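Local coordinates for protein D-threo-3-hydroxyaspartate dehydratase (Delftia, PDB 3WQC) that catalyses the pyridoxal 5'-phosphate-dependent deamination of D-threo-3-hydroxyaspartate to oxaloacetate and ammonia, with divalent metal ions as further cofactors, at residues B[29-33]-B[263-267]; B[202-207]-B[223-227]; B[274-279]-B[345-351]. All blocks are in the same frame, centred on the assembly; numbering follows the deposited sequence.

Interaction 1 of 3, residues B[29-33]-B[263-267]; sequences RMQRN and AEDVA
R29 NH1 donates to V266 O at 2.8 Å, and N33 ND2, one helical turn on, donates to D265 O at 3.1 Å, so two consecutive carbonyls are taken by two side chains of helix 27-44. The first bond lies close to the guanidinium plane, but its donor is tilted 24° from the plane of the V266 carbonyl. The second approaches D265 O almost end-on, with a C=O...N angle of 169° and the oxygen in the plane of the N33 amide. N33 ND2 also donates to V249 O, so this buried amide nitrogen serves two carbonyls from different parts of the chain.

R29 reaches its partner with an extended chain from CG to NE, which lays the guanidinium across the 3-10 turn 263-265. E264 O sits over the centre of one guanidinium face, 3.1 Å from R29 CZ, too poorly angled for a hydrogen bond, though its dipole would probably still be drawn to the charge. Nearer the helix, A267 CB fits against R29 CB at 3.6 Å and against M30 CB at 4.2 Å.

The contact joins helix 27-44, in the alanine racemase-like part of the chain, to the turn leading into strand 268-278. The R29 charge here meets main-chain carbonyls rather than a carboxylate, so the polar grip probably depends on how the turn presents them, while A267 CB supplies the apolar part.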
ATOM      1  N   ARG B  29     -13.604 -17.088 -11.505  1.00 20.27           N
ATOM      2  CA  ARG B  29     -13.142 -17.527 -10.159  1.00 21.34           C
ATOM      3  C   ARG B  29     -13.841 -16.725  -9.087  1.00 20.15           C
ATOM      4  O   ARG B  29     -14.236 -17.304  -8.049  1.00 19.42           O
ATOM      5  CB  ARG B  29     -11.650 -17.297  -9.987  1.00 18.75           C
ATOM      6  CG  ARG B  29     -10.849 -18.284 -10.836  1.00 20.03           C
ATOM      7  CD  ARG B  29      -9.350 -18.073 -10.619  1.00 22.78           C
ATOM      8  NE  ARG B  29      -8.554 -19.053 -11.400  1.00 24.59           N
ATOM      9  CZ  ARG B  29      -7.243 -19.250 -11.177  1.00 24.66           C
ATOM     10  NH1 ARG B  29      -6.564 -18.620 -10.168  1.00 24.55           N
ATOM     11  NH2 ARG B  29      -6.612 -20.153 -11.904  1.00 28.21           N
ATOM     12  N   MET B  30     -14.019 -15.413  -9.309  1.00 17.30           N
ATOM     13  CA  MET B  30     -14.713 -14.545  -8.286  1.00 17.13           C
ATOM     14  C   MET B  30     -16.166 -15.077  -8.097  1.00 19.14           C
ATOM     15  O   MET B  30     -16.626 -15.252  -6.913  1.00 19.55           O
ATOM     16  CB  MET B  30     -14.810 -13.095  -8.713  1.00 17.91           C
ATOM     17  CG  MET B  30     -15.447 -12.186  -7.669  1.00 19.11           C
ATOM     18  SD  MET B  30     -15.879 -10.572  -8.318  1.00 19.07           S
ATOM     19  CE  MET B  30     -17.361 -10.889  -9.352  1.00 20.55           C
ATOM     20  N   GLN B  31     -16.873 -15.413  -9.166  1.00 20.31           N
ATOM     21  CA  GLN B  31     -18.250 -15.936  -9.000  1.00 19.44           C
ATOM     22  C   GLN B  31     -18.289 -17.263  -8.283  1.00 22.60           C
ATOM     23  O   GLN B  31     -19.203 -17.479  -7.460  1.00 24.41           O
ATOM     24  CB  GLN B  31     -18.882 -16.097 -10.368  1.00 26.93           C
ATOM     25  CG  GLN B  31     -19.381 -14.744 -10.761  1.00 35.55           C
ATOM     26  CD  GLN B  31     -20.543 -14.162  -9.861  1.00 35.88           C
ATOM     27  OE1 GLN B  31     -20.732 -13.030  -9.919  1.00 42.44           O
ATOM     28  NE2 GLN B  31     -21.309 -14.983  -9.130  1.00 44.59           N
ATOM     29  N   ARG B  32     -17.301 -18.151  -8.493  1.00 20.86           N
ATOM     30  CA  ARG B  32     -17.230 -19.468  -7.758  1.00 21.66           C
ATOM     31  C   ARG B  32     -17.027 -19.144  -6.289  1.00 20.57           C
ATOM     32  O   ARG B  32     -17.596 -19.799  -5.425  1.00 23.90           O
ATOM     33  CB  ARG B  32     -16.080 -20.419  -8.192  1.00 26.08           C
ATOM     34  CG  ARG B  32     -16.402 -21.225  -9.475  1.00 33.95           C
ATOM     35  CD  ARG B  32     -15.160 -21.795 -10.145  1.00 43.58           C
ATOM     36  NE  ARG B  32     -15.386 -21.343 -11.522  1.00 62.61           N
ATOM     37  CZ  ARG B  32     -14.466 -20.893 -12.378  1.00 67.31           C
ATOM     38  NH1 ARG B  32     -13.169 -20.885 -12.045  1.00 98.72           N
ATOM     39  NH2 ARG B  32     -14.857 -20.417 -13.559  1.00 58.46           N
ATOM     40  N   ASN B  33     -16.158 -18.182  -5.957  1.00 18.52           N
ATOM     41  CA  ASN B  33     -15.912 -17.863  -4.508  1.00 17.22           C
ATOM     42  C   ASN B  33     -17.178 -17.302  -3.862  1.00 17.44           C
ATOM     43  O   ASN B  33     -17.480 -17.663  -2.719  1.00 20.00           O
ATOM     44  CB  ASN B  33     -14.780 -16.802  -4.460  1.00 15.56           C
ATOM     45  CG  ASN B  33     -13.423 -17.354  -4.877  1.00 16.95           C
ATOM     46  OD1 ASN B  33     -13.198 -18.589  -4.914  1.00 19.81           O
ATOM     47  ND2 ASN B  33     -12.477 -16.435  -5.209  1.00 18.99           N
ATOM     48  N   ALA B 263      -4.444 -22.321  -4.678  1.00 22.83           N
ATOM     49  CA  ALA B 263      -3.982 -21.198  -5.494  1.00 24.48           C
ATOM     50  C   ALA B 263      -4.902 -20.977  -6.742  1.00 23.06           C
ATOM     51  O   ALA B 263      -5.145 -19.828  -7.134  1.00 25.63           O
ATOM     52  CB  ALA B 263      -2.521 -21.422  -5.895  1.00 27.12           C
ATOM     53  N   GLU B 264      -5.490 -22.064  -7.298  1.00 27.33           N
ATOM     54  CA  GLU B 264      -6.410 -21.966  -8.407  1.00 26.88           C
ATOM     55  C   GLU B 264      -7.722 -21.295  -8.047  1.00 28.37           C
ATOM     56  O   GLU B 264      -8.494 -20.980  -8.994  1.00 29.39           O
ATOM     57  CB  GLU B 264      -6.759 -23.349  -9.060  1.00 35.70           C
ATOM     58  CG  GLU B 264      -5.632 -24.267  -9.434  1.00 51.16           C
ATOM     59  CD  GLU B 264      -5.316 -25.237  -8.291  1.00 69.79           C
ATOM     60  OE1 GLU B 264      -5.835 -26.398  -8.313  1.00164.66           O
ATOM     61  OE2 GLU B 264      -4.556 -24.819  -7.367  1.00 36.75           O
ATOM     62  N   ASP B 265      -8.001 -21.056  -6.731  1.00 24.14           N
ATOM     63  CA  ASP B 265      -9.208 -20.275  -6.375  1.00 24.51           C
ATOM     64  C   ASP B 265      -8.923 -18.779  -6.275  1.00 18.07           C
ATOM     65  O   ASP B 265      -9.920 -18.023  -6.118  1.00 20.56           O
ATOM     66  CB  ASP B 265      -9.800 -20.761  -5.008  1.00 23.89           C
ATOM     67  CG  ASP B 265     -10.037 -22.270  -5.001  1.00 32.03           C
ATOM     68  OD1 ASP B 265     -10.416 -22.811  -6.076  1.00 39.88           O
ATOM     69  OD2 ASP B 265      -9.789 -22.978  -3.995  1.00 30.19           O
ATOM     70  N   VAL B 266      -7.672 -18.333  -6.431  1.00 20.37           N
ATOM     71  CA  VAL B 266      -7.326 -16.929  -6.203  1.00 16.77           C
ATOM     72  C   VAL B 266      -7.745 -16.158  -7.448  1.00 15.46           C
ATOM     73  O   VAL B 266      -7.255 -16.450  -8.567  1.00 20.37           O
ATOM     74  CB  VAL B 266      -5.823 -16.792  -5.891  1.00 16.20           C
ATOM     75  CG1 VAL B 266      -5.394 -15.323  -5.736  1.00 19.07           C
ATOM     76  CG2 VAL B 266      -5.446 -17.533  -4.607  1.00 19.94           C
ATOM     77  N   ALA B 267      -8.710 -15.251  -7.271  1.00 15.61           N
ATOM     78  CA  ALA B 267      -9.341 -14.526  -8.378  1.00 15.45           C
ATOM     79  C   ALA B 267      -8.601 -13.241  -8.731  1.00 16.09           C
ATOM     80  O   ALA B 267      -8.900 -12.648  -9.736  1.00 18.24           O
ATOM     81  CB  ALA B 267     -10.849 -14.331  -8.086  1.00 17.14           C
TER

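Interaction 2 of 3, residues B[202-207]-B[223-227]; sequences ERAGCV and VSVGS. With PLP (pyridoxal-5'-phosphate), chain J.
Helix 202-207 runs nearly antiparallel to strand 223-225, their axes at 151° and 8.6 Å apart at closest approach, with R203 beside V225 and V207 beside V223. C206 occupies the middle of the interface. Its CB rests on V225 CG1 at 3.8 Å, while SG, swung anti to the backbone N (chi1 -154°), reaches V223 CG1 at 3.9 Å and also lies near S224 O. V207 adds its CG2 to the same V223 methyl, also at 3.9 Å, the two valine side chains crossing at about a right angle. V223 CG1 thus touches two consecutive residues of the helix, and V179 of strand 175-180 packs on both C206 and V223.

E202 spans the other end. Extended beyond CG, its chain passes obliquely over V225, whose CB lies 3.8 Å from E202 CD, and brings the carboxylate to the loop that follows the strand. There G226 N gives OE2 a weak hydrogen bond of 2.9 Å, bent to 129° at the hydrogen. The same oxygen accepts from A183 N, and OE1 pairs with T230 OG1, so both oxygens of this buried carboxylate have partners.

G226 and S227 belong to the cofactor pocket: G226 O lies 3.5 Å from C6 of PLP, and S227, at the N-cap of helix 228-233, sets its CA 3.8 Å from the phosphate oxygen O2P. G226 has backbone angles at which a side chain would jam against the preceding carbonyl. This is the strand-to-helix packing of a TIM barrel, apolar along the strand and polar at its C-terminal end, where E202, itself not in contact with PLP, joins G226 of the pocket to A183 and to T230 of helix 228-233, and so probably steadies the pocket from a second shell.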
ATOM      1  N   GLU B 202     -15.215 -18.741  18.735  1.00 15.38           N
ATOM      2  CA  GLU B 202     -15.749 -17.424  18.288  1.00 16.10           C
ATOM      3  C   GLU B 202     -17.300 -17.421  18.428  1.00 14.97           C
ATOM      4  O   GLU B 202     -17.901 -16.490  18.982  1.00 14.72           O
ATOM      5  CB  GLU B 202     -15.330 -17.255  16.803  1.00 17.47           C
ATOM      6  CG  GLU B 202     -15.764 -15.905  16.243  1.00 15.78           C
ATOM      7  CD  GLU B 202     -15.491 -15.713  14.737  1.00 19.05           C
ATOM      8  OE1 GLU B 202     -15.552 -16.700  13.941  1.00 21.60           O
ATOM      9  OE2 GLU B 202     -15.294 -14.523  14.317  1.00 19.02           O
ATOM     10  N   ARG B 203     -17.962 -18.520  17.955  1.00 14.73           N
ATOM     11  CA  ARG B 203     -19.422 -18.629  18.049  1.00 17.12           C
ATOM     12  C   ARG B 203     -19.797 -18.610  19.512  1.00 15.57           C
ATOM     13  O   ARG B 203     -20.712 -17.870  19.929  1.00 15.66           O
ATOM     14  CB  ARG B 203     -19.934 -19.971  17.404  1.00 16.72           C
ATOM     15  CG  ARG B 203     -21.435 -20.125  17.370  1.00 16.49           C
ATOM     16  CD  ARG B 203     -21.829 -21.604  17.345  1.00 18.29           C
ATOM     17  NE  ARG B 203     -21.452 -22.305  18.629  1.00 18.78           N
ATOM     18  CZ  ARG B 203     -22.097 -22.133  19.813  1.00 15.97           C
ATOM     19  NH1 ARG B 203     -23.253 -21.457  19.911  1.00 20.42           N
ATOM     20  NH2 ARG B 203     -21.597 -22.789  20.880  1.00 21.37           N
ATOM     21  N   ALA B 204     -19.176 -19.497  20.290  1.00 16.07           N
ATOM     22  CA  ALA B 204     -19.574 -19.665  21.736  1.00 16.27           C
ATOM     23  C   ALA B 204     -19.388 -18.375  22.512  1.00 16.11           C
ATOM     24  O   ALA B 204     -20.263 -17.981  23.311  1.00 17.09           O
ATOM     25  CB  ALA B 204     -18.758 -20.795  22.393  1.00 18.86           C
ATOM     26  N   GLY B 205     -18.298 -17.645  22.249  1.00 15.49           N
ATOM     27  CA  GLY B 205     -18.040 -16.421  23.005  1.00 14.85           C
ATOM     28  C   GLY B 205     -19.014 -15.312  22.587  1.00 15.40           C
ATOM     29  O   GLY B 205     -19.492 -14.576  23.468  1.00 13.95           O
ATOM     30  N   CYS B 206     -19.337 -15.170  21.284  1.00 13.00           N
ATOM     31  CA  CYS B 206     -20.260 -14.089  20.907  1.00 12.80           C
ATOM     32  C   CYS B 206     -21.644 -14.388  21.483  1.00 13.43           C
ATOM     33  O   CYS B 206     -22.344 -13.495  21.929  1.00 12.41           O
ATOM     34  CB  CYS B 206     -20.227 -13.959  19.382  1.00 14.34           C
ATOM     35  SG  CYS B 206     -20.690 -12.280  18.923  1.00 15.02           S
ATOM     36  N   VAL B 207     -22.092 -15.667  21.337  1.00 13.04           N
ATOM     37  CA  VAL B 207     -23.409 -16.027  21.857  1.00 13.54           C
ATOM     38  C   VAL B 207     -23.410 -15.894  23.398  1.00 14.41           C
ATOM     39  O   VAL B 207     -24.429 -15.389  23.921  1.00 14.10           O
ATOM     40  CB  VAL B 207     -23.718 -17.479  21.381  1.00 14.19           C
ATOM     41  CG1 VAL B 207     -24.990 -17.975  22.109  1.00 19.35           C
ATOM     42  CG2 VAL B 207     -23.990 -17.498  19.855  1.00 16.63           C
ATOM     43  N   VAL B 223     -26.485 -11.430  16.500  1.00 12.98           N
ATOM     44  CA  VAL B 223     -25.203 -12.051  16.929  1.00 12.22           C
ATOM     45  C   VAL B 223     -24.445 -12.192  15.634  1.00 11.91           C
ATOM     46  O   VAL B 223     -24.816 -13.017  14.775  1.00 13.79           O
ATOM     47  CB  VAL B 223     -25.354 -13.360  17.676  1.00 12.25           C
ATOM     48  CG1 VAL B 223     -24.023 -14.018  18.007  1.00 16.14           C
ATOM     49  CG2 VAL B 223     -26.200 -13.110  18.914  1.00 14.99           C
ATOM     50  N   SER B 224     -23.300 -11.500  15.456  1.00 12.26           N
ATOM     51  CA  SER B 224     -22.546 -11.442  14.163  1.00 11.77           C
ATOM     52  C   SER B 224     -21.158 -11.930  14.441  1.00 11.98           C
ATOM     53  O   SER B 224     -20.424 -11.350  15.313  1.00 13.75           O
ATOM     54  CB  SER B 224     -22.599  -9.975  13.742  1.00 12.56           C
ATOM     55  OG  SER B 224     -21.884  -9.819  12.517  1.00 13.72           O
ATOM     56  N   VAL B 225     -20.690 -12.926  13.688  1.00 11.90           N
ATOM     57  CA  VAL B 225     -19.299 -13.432  13.837  1.00 12.48           C
ATOM     58  C   VAL B 225     -18.597 -13.376  12.509  1.00 13.43           C
ATOM     59  O   VAL B 225     -19.275 -13.279  11.481  1.00 15.37           O
ATOM     60  CB  VAL B 225     -19.238 -14.906  14.392  1.00 13.77           C
ATOM     61  CG1 VAL B 225     -20.058 -14.983  15.708  1.00 15.32           C
ATOM     62  CG2 VAL B 225     -19.837 -15.898  13.359  1.00 16.55           C
ATOM     63  N   GLY B 226     -17.284 -13.535  12.514  1.00 14.93           N
ATOM     64  CA  GLY B 226     -16.638 -14.032  11.275  1.00 18.32           C
ATOM     65  C   GLY B 226     -15.272 -13.514  10.970  1.00 15.19           C
ATOM     66  O   GLY B 226     -14.949 -12.377  11.238  1.00 17.54           O
ATOM     67  N   SER B 227     -14.553 -14.377  10.277  1.00 16.63           N
ATOM     68  CA  SER B 227     -13.373 -14.075   9.479  1.00 14.25           C
ATOM     69  C   SER B 227     -13.557 -15.108   8.342  1.00 16.25           C
ATOM     70  O   SER B 227     -14.310 -16.084   8.493  1.00 17.18           O
ATOM     71  CB  SER B 227     -12.073 -14.313  10.259  1.00 16.06           C
ATOM     72  OG  SER B 227     -11.942 -15.707  10.597  1.00 17.53           O
TER
HETATM   73  N1  PLP J 402     -15.129  -8.526  10.449  1.00 12.46           N
HETATM   74  C2  PLP J 402     -14.301  -7.515  10.784  1.00 11.46           C
HETATM   75  C2A PLP J 402     -14.580  -6.659  11.998  1.00 13.68           C
HETATM   76  C3  PLP J 402     -13.151  -7.255   9.952  1.00 12.81           C
HETATM   77  O3  PLP J 402     -12.354  -6.247  10.269  1.00 15.43           O
HETATM   78  C4  PLP J 402     -12.932  -8.111   8.815  1.00 13.72           C
HETATM   79  C4A PLP J 402     -11.821  -7.837   7.965  1.00 21.05           C
HETATM   80  C5  PLP J 402     -13.865  -9.155   8.540  1.00 12.50           C
HETATM   81  C6  PLP J 402     -14.920  -9.372   9.438  1.00 12.80           C
HETATM   82  C5A PLP J 402     -13.676 -10.082   7.365  1.00 16.46           C
HETATM   83  O4P PLP J 402     -12.465 -10.936   7.612  1.00 15.07           O
HETATM   84  P   PLP J 402     -11.846 -11.697   6.346  1.00 13.99           P
HETATM   85  O1P PLP J 402     -13.027 -12.326   5.705  1.00 17.22           O
HETATM   86  O2P PLP J 402     -10.932 -12.693   6.971  1.00 15.05           O
HETATM   87  O3P PLP J 402     -11.220 -10.719   5.439  1.00 19.34           O

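Interaction 3 of 3, residues B[274-279]-B[345-351]; sequences VIGHQA and IATRFPL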
ATOM      1  N   VAL B 274       7.867  -8.142 -18.066  1.00 16.26           N
ATOM      2  CA  VAL B 274       9.278  -8.256 -17.823  1.00 16.68           C
ATOM      3  C   VAL B 274      10.025  -7.070 -18.511  1.00 16.72           C
ATOM      4  O   VAL B 274       9.836  -6.828 -19.730  1.00 19.10           O
ATOM      5  CB  VAL B 274       9.784  -9.584 -18.440  1.00 17.59           C
ATOM      6  CG1 VAL B 274      11.327  -9.621 -18.291  1.00 19.82           C
ATOM      7  CG2 VAL B 274       9.195 -10.768 -17.643  1.00 20.88           C
ATOM      8  N   ILE B 275      10.784  -6.284 -17.731  1.00 16.77           N
ATOM      9  CA  ILE B 275      11.454  -5.121 -18.243  1.00 16.74           C
ATOM     10  C   ILE B 275      12.995  -5.236 -18.201  1.00 18.00           C
ATOM     11  O   ILE B 275      13.710  -4.341 -18.677  1.00 21.63           O
ATOM     12  CB  ILE B 275      11.016  -3.834 -17.469  1.00 17.33           C
ATOM     13  CG1 ILE B 275      11.331  -3.978 -15.967  1.00 17.83           C
ATOM     14  CG2 ILE B 275       9.521  -3.581 -17.685  1.00 19.69           C
ATOM     15  CD1 ILE B 275      11.112  -2.663 -15.156  1.00 17.82           C
ATOM     16  N   GLY B 276      13.523  -6.358 -17.719  1.00 21.12           N
ATOM     17  CA  GLY B 276      14.984  -6.498 -17.689  1.00 21.77           C
ATOM     18  C   GLY B 276      15.384  -7.781 -17.017  1.00 19.71           C
ATOM     19  O   GLY B 276      14.507  -8.568 -16.614  1.00 20.51           O
ATOM     20  N   HIS B 277      16.703  -8.017 -16.934  1.00 20.89           N
ATOM     21  CA  HIS B 277      17.252  -9.180 -16.264  1.00 21.98           C
ATOM     22  C   HIS B 277      18.559  -8.880 -15.536  1.00 23.67           C
ATOM     23  O   HIS B 277      19.272  -7.907 -15.872  1.00 27.23           O
ATOM     24  CB  HIS B 277      17.565 -10.268 -17.304  1.00 21.11           C
ATOM     25  CG  HIS B 277      16.383 -10.702 -18.109  1.00 24.49           C
ATOM     26  ND1 HIS B 277      15.970 -10.082 -19.282  1.00 24.40           N
ATOM     27  CD2 HIS B 277      15.422 -11.635 -17.812  1.00 23.41           C
ATOM     28  CE1 HIS B 277      14.845 -10.682 -19.736  1.00 28.41           C
ATOM     29  NE2 HIS B 277      14.490 -11.618 -18.826  1.00 27.51           N
ATOM     30  N   GLN B 278      18.959  -9.806 -14.618  1.00 25.57           N
ATOM     31  CA  GLN B 278      20.429  -9.957 -14.196  1.00 22.16           C
ATOM     32  C   GLN B 278      20.719 -11.446 -14.410  1.00 23.77           C
ATOM     33  O   GLN B 278      20.382 -12.316 -13.579  1.00 26.11           O
ATOM     34  CB  GLN B 278      20.710  -9.513 -12.735  1.00 24.38           C
ATOM     35  CG  GLN B 278      20.585  -8.010 -12.518  1.00 24.54           C
ATOM     36  CD  GLN B 278      21.546  -7.145 -13.338  1.00 20.66           C
ATOM     37  OE1 GLN B 278      22.453  -7.666 -14.035  1.00 29.10           O
ATOM     38  NE2 GLN B 278      21.366  -5.856 -13.312  1.00 25.44           N
ATOM     39  N   ALA B 279      21.193 -11.798 -15.594  1.00 27.37           N
ATOM     40  CA  ALA B 279      21.226 -13.207 -16.013  1.00 30.55           C
ATOM     41  C   ALA B 279      22.098 -14.034 -15.103  1.00 26.61           C
ATOM     42  O   ALA B 279      21.760 -15.223 -14.846  1.00 33.96           O
ATOM     43  CB  ALA B 279      21.682 -13.330 -17.498  1.00 33.34           C
ATOM     44  N   ILE B 345      17.673 -17.343 -17.718  1.00 35.13           N
ATOM     45  CA  ILE B 345      16.464 -16.619 -17.230  1.00 31.06           C
ATOM     46  C   ILE B 345      15.858 -15.750 -18.346  1.00 30.29           C
ATOM     47  O   ILE B 345      14.625 -15.652 -18.448  1.00 29.43           O
ATOM     48  CB  ILE B 345      16.700 -15.778 -15.932  1.00 27.48           C
ATOM     49  CG1 ILE B 345      15.347 -15.313 -15.335  1.00 33.30           C
ATOM     50  CG2 ILE B 345      17.641 -14.611 -16.170  1.00 29.82           C
ATOM     51  CD1 ILE B 345      14.569 -16.417 -14.622  1.00 32.36           C
ATOM     52  N   ALA B 346      16.721 -15.165 -19.214  1.00 34.07           N
ATOM     53  CA  ALA B 346      16.216 -14.339 -20.340  1.00 33.34           C
ATOM     54  C   ALA B 346      15.398 -15.157 -21.386  1.00 32.97           C
ATOM     55  O   ALA B 346      14.501 -14.614 -22.045  1.00 38.88           O
ATOM     56  CB  ALA B 346      17.359 -13.546 -21.008  1.00 36.99           C
ATOM     57  N   THR B 347      15.741 -16.444 -21.577  1.00 39.04           N
ATOM     58  CA  THR B 347      14.977 -17.325 -22.508  1.00 35.98           C
ATOM     59  C   THR B 347      13.687 -17.760 -21.791  1.00 36.58           C
ATOM     60  O   THR B 347      12.612 -17.837 -22.399  1.00 38.31           O
ATOM     61  CB  THR B 347      15.882 -18.492 -23.221  1.00 57.97           C
ATOM     62  OG1 THR B 347      16.044 -19.563 -22.313  1.00 97.29           O
ATOM     63  CG2 THR B 347      17.235 -17.950 -23.614  1.00 50.12           C
ATOM     64  N   ARG B 348      13.762 -18.004 -20.480  1.00 33.74           N
ATOM     65  CA  ARG B 348      12.542 -18.387 -19.780  1.00 34.56           C
ATOM     66  C   ARG B 348      11.497 -17.241 -19.709  1.00 29.69           C
ATOM     67  O   ARG B 348      10.282 -17.454 -19.783  1.00 31.49           O
ATOM     68  CB  ARG B 348      12.851 -18.871 -18.385  1.00 40.91           C
ATOM     69  CG  ARG B 348      11.604 -19.450 -17.780  1.00 55.07           C
ATOM     70  CD  ARG B 348      11.151 -20.654 -18.559  1.00 75.33           C
ATOM     71  NE  ARG B 348      11.694 -21.715 -17.747  1.00 76.84           N
ATOM     72  CZ  ARG B 348      11.017 -22.353 -16.808  1.00 63.74           C
ATOM     73  NH1 ARG B 348       9.718 -22.116 -16.643  1.00 71.02           N
ATOM     74  NH2 ARG B 348      11.640 -23.294 -16.114  1.00 66.19           N
ATOM     75  N   PHE B 349      12.006 -16.053 -19.491  1.00 28.95           N
ATOM     76  CA  PHE B 349      11.198 -14.839 -19.324  1.00 25.73           C
ATOM     77  C   PHE B 349      11.693 -13.710 -20.246  1.00 26.71           C
ATOM     78  O   PHE B 349      12.304 -12.755 -19.773  1.00 26.94           O
ATOM     79  CB  PHE B 349      11.182 -14.403 -17.842  1.00 22.22           C
ATOM     80  CG  PHE B 349      10.551 -15.403 -16.935  1.00 25.47           C
ATOM     81  CD1 PHE B 349       9.119 -15.513 -16.856  1.00 27.04           C
ATOM     82  CD2 PHE B 349      11.332 -16.253 -16.127  1.00 29.27           C
ATOM     83  CE1 PHE B 349       8.540 -16.478 -15.970  1.00 26.67           C
ATOM     84  CE2 PHE B 349      10.742 -17.205 -15.294  1.00 30.96           C
ATOM     85  CZ  PHE B 349       9.364 -17.328 -15.215  1.00 26.70           C
ATOM     86  N   PRO B 350      11.340 -13.741 -21.548  1.00 28.57           N
ATOM     87  CA  PRO B 350      11.964 -12.696 -22.440  1.00 27.90           C
ATOM     88  C   PRO B 350      11.457 -11.253 -22.155  1.00 23.64           C
ATOM     89  O   PRO B 350      10.302 -11.072 -21.634  1.00 25.58           O
ATOM     90  CB  PRO B 350      11.518 -13.143 -23.860  1.00 31.55           C
ATOM     91  CG  PRO B 350      11.197 -14.578 -23.673  1.00 30.40           C
ATOM     92  CD  PRO B 350      10.659 -14.799 -22.313  1.00 31.24           C
ATOM     93  N   LEU B 351      12.279 -10.235 -22.428  1.00 26.61           N
ATOM     94  CA  LEU B 351      11.849  -8.871 -22.313  1.00 23.22           C
ATOM     95  C   LEU B 351      10.494  -8.694 -22.974  1.00 21.45           C
ATOM     96  O   LEU B 351      10.252  -9.259 -24.074  1.00 25.97           O
ATOM     97  CB  LEU B 351      12.902  -7.924 -22.975  1.00 25.37           C
ATOM     98  CG  LEU B 351      12.619  -6.384 -23.077  1.00 28.27           C
ATOM     99  CD1 LEU B 351      12.691  -5.716 -21.712  1.00 31.99           C
ATOM    100  CD2 LEU B 351      13.510  -5.581 -24.073  1.00 31.15           C
TER
HETATM  101  O   HOH W   1      19.984 -16.948 -15.973  1.00 36.59           O
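With CG anti to its carbonyl carbon (chi1 -58°) and the ring turned to a chi2 of 87°, H277 reaches from its strand into the bend where helix 345-348 ends. NE2 donates to F349 O at 2.6 Å, the oxygen lying in the ring plane and the N-H...O angle being 149°. A346 CA sits over one face of the imidazole, toward its rim, 3.8 Å from the centroid, in a CH-pi contact, while L351 N comes to the ring edge, 3.7 Å from CE1. An alanine in place of H277 is likely to leave F349 O without this donor and to open a gap under A346 CA.

Flanking the ring, V274 CG1 packs against F349 O at 3.6 Å, and CG2 touches the CB of F349. L351 CD1 lies along the strand's backbone, 3.5 Å from I275 O. At the far end I345 CG2 meets A279 CA at 3.9 Å, and a water bridges the segments, donating to A279 O and accepting from I345 N.

The contact sets helix 345-348 and the turn after it against the end of strand 268-278, in the serine dehydratase-like domain. I275 and G276 form a classic beta bulge opposite I285 of strand 283-286. F349 stacks edge-to-face with F322, and from the end of strand 268-278 Q278 donates through NE2 to R151 O and G153 O of the second subunit.

Strand 268-278 links two of the contacts: interaction 1 holds the turn leading into it, and interaction 3 its far end, their centres about 29 Å apart. Interaction 2 is the buried one, wholly within the barrel domain, and the only one to include residues of the cofactor pocket. The others are partly buried. Both of these use side-chain donors on main-chain carbonyls, a charged guanidinium and an amide in interaction 1 and an imidazole in interaction 3, whereas in interaction 2 a carboxylate accepts from backbone N-H. Interactions 2 and 3, centres about 50 Å apart, belong to the barrel and the serine dehydratase-like region; interaction 1 joins a helix of the former to the turn entering the latter.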